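PDB 6EUG: beta-glucanase from Bacteroides thetaiotaomicron, which probably hydrolyses beta-1,3-galactosidic bonds of arabinogalactan through its glycoside hydrolase family 43 domain, the part of the longer two-family protein present here. Local coordinates for residues A[54-59]-A[79-84]; A[33-38]-A[348-353]. One frame throughout, in Å; residues are numbered along the deposited sequence.

Interaction 1: residues A[54-59]-A[79-84]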
# COMPACT_ATOMS: atom_id res chain seq x y z
N GLU A 54 8.44 21.04 -4.15
CA GLU A 54 9.31 22.21 -4.03
C GLU A 54 10.81 21.82 -4.00
O GLU A 54 11.57 22.27 -3.15
CB GLU A 54 8.87 23.13 -2.86
CG GLU A 54 7.55 23.85 -3.14
CD GLU A 54 7.01 24.72 -1.99
OE1 GLU A 54 7.61 24.74 -0.88
OE2 GLU A 54 5.95 25.38 -2.19
N GLY A 55 11.22 20.95 -4.91
CA GLY A 55 12.64 20.64 -5.12
C GLY A 55 13.22 19.50 -4.30
O GLY A 55 14.44 19.23 -4.42
N LYS A 56 12.41 18.86 -3.44
CA LYS A 56 12.89 17.76 -2.56
C LYS A 56 11.97 16.53 -2.58
O LYS A 56 10.74 16.64 -2.67
CB LYS A 56 12.99 18.20 -1.08
CG LYS A 56 13.86 19.40 -0.77
CD LYS A 56 13.96 19.63 0.74
CE LYS A 56 14.94 20.74 1.07
NZ LYS A 56 15.49 20.58 2.44
N TYR A 57 12.58 15.36 -2.45
CA TYR A 57 11.89 14.10 -2.21
C TYR A 57 11.63 13.93 -0.70
O TYR A 57 12.50 14.22 0.11
CB TYR A 57 12.75 12.90 -2.73
CG TYR A 57 12.98 12.99 -4.22
CD1 TYR A 57 12.07 12.45 -5.11
CD2 TYR A 57 14.15 13.56 -4.74
CE1 TYR A 57 12.25 12.57 -6.48
CE2 TYR A 57 14.35 13.70 -6.09
CZ TYR A 57 13.44 13.15 -6.96
OH TYR A 57 13.65 13.29 -8.33
N TYR A 58 10.41 13.50 -0.36
CA TYR A 58 10.00 13.08 1.00
C TYR A 58 9.62 11.61 1.01
O TYR A 58 8.78 11.18 0.23
CB TYR A 58 8.85 13.96 1.49
CG TYR A 58 9.26 15.42 1.60
CD1 TYR A 58 9.19 16.29 0.50
CD2 TYR A 58 9.73 15.93 2.79
CE1 TYR A 58 9.58 17.63 0.62
CE2 TYR A 58 10.11 17.27 2.90
CZ TYR A 58 10.05 18.11 1.81
OH TYR A 58 10.47 19.46 1.91
N TRP A 59 10.26 10.86 1.93
CA TRP A 59 10.07 9.41 2.14
C TRP A 59 9.36 9.23 3.47
O TRP A 59 9.89 9.63 4.49
CB TRP A 59 11.44 8.74 2.15
CG TRP A 59 11.52 7.22 2.37
CD1 TRP A 59 10.48 6.34 2.62
CD2 TRP A 59 12.72 6.44 2.38
NE1 TRP A 59 11.00 5.05 2.76
CE2 TRP A 59 12.36 5.10 2.64
CE3 TRP A 59 14.09 6.75 2.23
CZ2 TRP A 59 13.32 4.07 2.75
CZ3 TRP A 59 15.03 5.74 2.31
CH2 TRP A 59 14.65 4.41 2.57
N SER A 79 14.01 13.41 4.13
CA SER A 79 14.01 14.26 2.91
C SER A 79 15.36 14.20 2.18
O SER A 79 16.36 13.86 2.80
CB SER A 79 13.65 15.72 3.23
OG SER A 79 14.65 16.33 4.03
N SER A 80 15.34 14.47 0.86
CA SER A 80 16.56 14.43 0.02
C SER A 80 16.40 15.26 -1.25
O SER A 80 15.34 15.28 -1.82
CB SER A 80 16.84 13.00 -0.43
OG SER A 80 18.12 12.89 -1.06
N THR A 81 17.48 15.88 -1.72
CA THR A 81 17.45 16.50 -3.05
C THR A 81 17.93 15.52 -4.14
O THR A 81 17.70 15.77 -5.33
CB THR A 81 18.34 17.74 -3.09
OG1 THR A 81 19.67 17.37 -2.71
CG2 THR A 81 17.84 18.82 -2.13
N ASP A 82 18.57 14.42 -3.74
CA ASP A 82 19.33 13.56 -4.70
C ASP A 82 19.02 12.04 -4.72
O ASP A 82 19.59 11.31 -5.54
CB ASP A 82 20.86 13.81 -4.56
CG ASP A 82 21.44 13.39 -3.19
OD1 ASP A 82 20.76 12.67 -2.42
OD2 ASP A 82 22.59 13.77 -2.88
N LEU A 83 18.12 11.59 -3.82
CA LEU A 83 17.79 10.17 -3.59
C LEU A 83 18.90 9.28 -3.00
O LEU A 83 18.72 8.04 -2.91
CB LEU A 83 17.17 9.52 -4.86
CG LEU A 83 15.86 10.19 -5.31
CD1 LEU A 83 15.50 9.74 -6.73
CD2 LEU A 83 14.71 9.88 -4.36
N TYR A 84 20.02 9.88 -2.58
CA TYR A 84 21.14 9.16 -1.94
C TYR A 84 21.33 9.56 -0.49
O TYR A 84 21.57 8.69 0.35
CB TYR A 84 22.47 9.43 -2.67
CG TYR A 84 22.54 9.02 -4.12
CD1 TYR A 84 22.59 7.68 -4.47
CD2 TYR A 84 22.63 9.96 -5.15
CE1 TYR A 84 22.68 7.28 -5.79
CE2 TYR A 84 22.72 9.56 -6.48
CZ TYR A 84 22.74 8.23 -6.79
OH TYR A 84 22.82 7.78 -8.09
O HOH W 1 15.93 17.92 -6.59
O HOH W 2 16.74 17.53 2.85
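Tyr57 and Leu83 meet because both first torsions set CG anti to the carbonyl carbon (chi1 -62° and -61°), swinging the phenol and the isobutyl group together, nearly at right angles. Leu83 CD2 lies 3.7 Å from the centroid of the Tyr57 ring and close to its normal, a CH-pi contact over one face. The branched leucine suits this place: Leu83 CD1 reaches on toward Tyr57 CZ, at 4.0 Å, so its two methyls span the ring, CD2 near Tyr57 CG and CD1 near Tyr57 CZ. Ser80 O and Thr81 O lie at the ring edge.

On the backbone, Tyr57 and Ser80 form an antiparallel hydrogen-bonded pair. Tyr57 N donates a hydrogen bond to Ser80 O over 2.8 Å, and Ser80 N donates one to Tyr57 O over 2.9 Å. The next pair, Tyr58 with Ser79, is non-hydrogen-bonded; there Tyr58 CE2 rests 3.9 Å from Ser79 CB, and serine is small enough to lie beside the large ring. Ser79 OG turns to Glu89 and to a water.

Past Ser80 the strand gives way to a turn. Ser80 OG accepts from Asp82 N at 3.1 Å, an ST turn, and also bonds with Asn85 O; Asp82 OD1 then takes Tyr84 N in an Asx turn, so short polar side chains hold the bend that carries Leu83 back over Tyr57. At the other end Gly55, with a positive phi of 90° that suits a residue lacking CB, shares a water between its O and Thr81 O.

The contact joins the inner strands 56-62 and 74-80 of a four-stranded antiparallel blade, with strand 48-53 flanking the first and strand 87-94 the second.

Interaction 2: residues A[33-38]-A[348-353]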
# COMPACT_ATOMS: atom_id res chain seq x y z
N LYS A 33 21.66 -3.60 2.05
CA LYS A 33 22.66 -3.13 3.01
C LYS A 33 22.02 -2.19 4.03
O LYS A 33 20.90 -1.74 3.86
CB LYS A 33 23.81 -2.41 2.32
CG LYS A 33 24.48 -3.19 1.20
CD LYS A 33 25.18 -4.40 1.74
CE LYS A 33 26.00 -5.06 0.64
NZ LYS A 33 26.43 -6.41 1.10
N VAL A 34 22.76 -1.91 5.11
CA VAL A 34 22.31 -0.92 6.11
C VAL A 34 22.43 0.49 5.55
O VAL A 34 23.54 0.92 5.19
CB VAL A 34 23.13 -1.05 7.40
CG1 VAL A 34 22.72 0.01 8.42
CG2 VAL A 34 23.02 -2.44 8.00
N TRP A 35 21.31 1.24 5.47
CA TRP A 35 21.35 2.63 5.01
C TRP A 35 21.20 3.57 6.20
O TRP A 35 20.35 3.32 7.07
CB TRP A 35 20.24 2.95 4.00
CG TRP A 35 20.26 2.13 2.71
CD1 TRP A 35 21.19 1.20 2.33
CD2 TRP A 35 19.31 2.20 1.64
NE1 TRP A 35 20.86 0.66 1.12
CE2 TRP A 35 19.72 1.27 0.66
CE3 TRP A 35 18.14 2.95 1.42
CZ2 TRP A 35 18.99 1.06 -0.53
CZ3 TRP A 35 17.41 2.74 0.23
CH2 TRP A 35 17.85 1.81 -0.73
N ARG A 36 21.99 4.64 6.22
CA ARG A 36 22.00 5.62 7.30
C ARG A 36 21.70 7.02 6.81
O ARG A 36 22.01 7.37 5.66
CB ARG A 36 23.38 5.60 7.97
CG ARG A 36 23.56 4.38 8.87
CD ARG A 36 25.02 4.16 9.20
NE ARG A 36 25.21 2.87 9.83
CZ ARG A 36 24.94 2.58 11.10
NH1 ARG A 36 24.45 3.50 11.94
NH2 ARG A 36 25.15 1.35 11.54
N ASP A 37 21.15 7.83 7.72
CA ASP A 37 20.81 9.19 7.40
C ASP A 37 22.05 10.11 7.53
O ASP A 37 23.16 9.65 7.80
CB ASP A 37 19.56 9.67 8.22
CG ASP A 37 19.82 9.77 9.74
OD1 ASP A 37 20.98 9.90 10.13
OD2 ASP A 37 18.83 9.73 10.54
N THR A 38 21.85 11.40 7.32
CA THR A 38 22.94 12.39 7.41
C THR A 38 23.55 12.55 8.80
O THR A 38 24.67 13.04 8.91
CB THR A 38 22.49 13.76 6.88
OG1 THR A 38 21.31 14.21 7.58
CG2 THR A 38 22.21 13.68 5.37
N SER A 348 15.18 -4.50 9.41
CA SER A 348 14.66 -4.74 8.04
C SER A 348 15.30 -3.74 7.03
O SER A 348 15.55 -2.56 7.35
CB SER A 348 13.13 -4.68 7.97
OG SER A 348 12.49 -5.48 8.94
N ARG A 349 15.61 -4.25 5.84
CA ARG A 349 16.39 -3.53 4.80
C ARG A 349 15.48 -3.07 3.66
O ARG A 349 14.26 -3.32 3.65
CB ARG A 349 17.54 -4.43 4.29
CG ARG A 349 18.32 -5.13 5.40
CD ARG A 349 19.07 -4.11 6.24
NE ARG A 349 19.76 -4.72 7.40
CZ ARG A 349 20.97 -5.30 7.36
NH1 ARG A 349 21.66 -5.39 6.22
NH2 ARG A 349 21.49 -5.78 8.48
N TYR A 350 16.07 -2.37 2.70
CA TYR A 350 15.33 -1.79 1.57
C TYR A 350 15.89 -2.33 0.25
O TYR A 350 17.13 -2.41 0.08
CB TYR A 350 15.39 -0.25 1.66
CG TYR A 350 14.99 0.28 3.02
CD1 TYR A 350 13.68 0.20 3.47
CD2 TYR A 350 15.93 0.87 3.86
CE1 TYR A 350 13.32 0.67 4.73
CE2 TYR A 350 15.59 1.32 5.11
CZ TYR A 350 14.29 1.26 5.53
OH TYR A 350 13.98 1.69 6.76
N ILE A 351 15.00 -2.71 -0.69
CA ILE A 351 15.39 -3.09 -2.06
C ILE A 351 14.82 -2.06 -3.03
O ILE A 351 13.61 -1.91 -3.11
CB ILE A 351 14.89 -4.48 -2.47
CG1 ILE A 351 15.51 -5.57 -1.59
CG2 ILE A 351 15.10 -4.76 -3.96
CD1 ILE A 351 14.69 -6.84 -1.56
N TRP A 352 15.71 -1.32 -3.71
CA TRP A 352 15.32 -0.35 -4.72
C TRP A 352 16.02 -0.73 -6.03
O TRP A 352 17.27 -0.88 -6.05
CB TRP A 352 15.69 1.09 -4.32
CG TRP A 352 14.95 1.73 -3.19
CD1 TRP A 352 14.13 1.14 -2.24
CD2 TRP A 352 15.07 3.10 -2.78
NE1 TRP A 352 13.69 2.09 -1.34
CE2 TRP A 352 14.25 3.29 -1.64
CE3 TRP A 352 15.76 4.20 -3.30
CZ2 TRP A 352 14.12 4.53 -0.99
CZ3 TRP A 352 15.62 5.45 -2.65
CH2 TRP A 352 14.81 5.59 -1.51
N LEU A 353 15.24 -0.92 -7.10
CA LEU A 353 15.75 -1.39 -8.41
C LEU A 353 15.01 -0.66 -9.55
O LEU A 353 13.79 -0.40 -9.44
CB LEU A 353 15.56 -2.92 -8.57
CG LEU A 353 16.30 -3.81 -7.54
CD1 LEU A 353 15.76 -5.22 -7.56
CD2 LEU A 353 17.79 -3.78 -7.79
O HOH W 3 18.72 -1.49 2.54
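Trp35 presents the rim of its six-membered ring to the face of the Trp352 indole, a T-shaped pair with planes at 90° and 5.0 Å between the Trp35 six-membered and Trp352 five-membered ring centroids. Trp35 CZ3 and CH2 do the touching, Trp35 CH2 coming within 3.7 Å of Trp352 CD2. Trp35 holds CG beside its backbone N (chi1 -60°), which sends the ring across to the strand. Over one of its faces sits Tyr350 CB, 4.1 Å from the centroid of the Trp35 six-membered ring, a CH-pi contact; the Tyr350 ring itself is inclined at 45°. Tryptophan suits the position because its long, flat indole can use face and rim at once, while NE1 is satisfied by Ala30 O.

Trp35, Tyr350 and Trp352 thus make an aromatic cluster at the closure of a five-bladed beta-propeller, the fold of family 43, where the N-terminal segment lies against strand 349-357 of the last blade. Tyr350 is tied at its far end, its OH bonding with Ile43 and Ala45.

Nearer the surface, Val34 CG2 lies over the centre of the Arg349 guanidinium, 3.6 Å from Arg349 CZ. The arginine chain bends at chi2, and its planar end offers a flat surface to the methyl while its N-H groups reach Gly32 O and the carboxylate of Asp347. No direct hydrogen bond links the two segments; instead a water donates a hydrogen bond to Lys33 O at 2.6 Å and accepts one from Tyr350 N at 2.8 Å, lying over a face of the Trp35 ring as it does so.

From the N terminus, the chain first passes through 33-38, which is not met by its partner until 348-353, more than 300 residues later; interaction 2 therefore closes a loop spanning nearly the whole propeller and brings the N-terminal segment to the last blade. Inside that loop, soon after its start, interaction 1 closes the far shorter excursion from 54-59 to 79-84 within the first blade. The two are nested and do not cross. They also touch: Trp59, on strand 56-62, packs against Trp35, Tyr350 and Trp352, Trp59 CH2 lying 3.6 Å from Trp352 CZ2, so the first and last blades meet through aromatic rings.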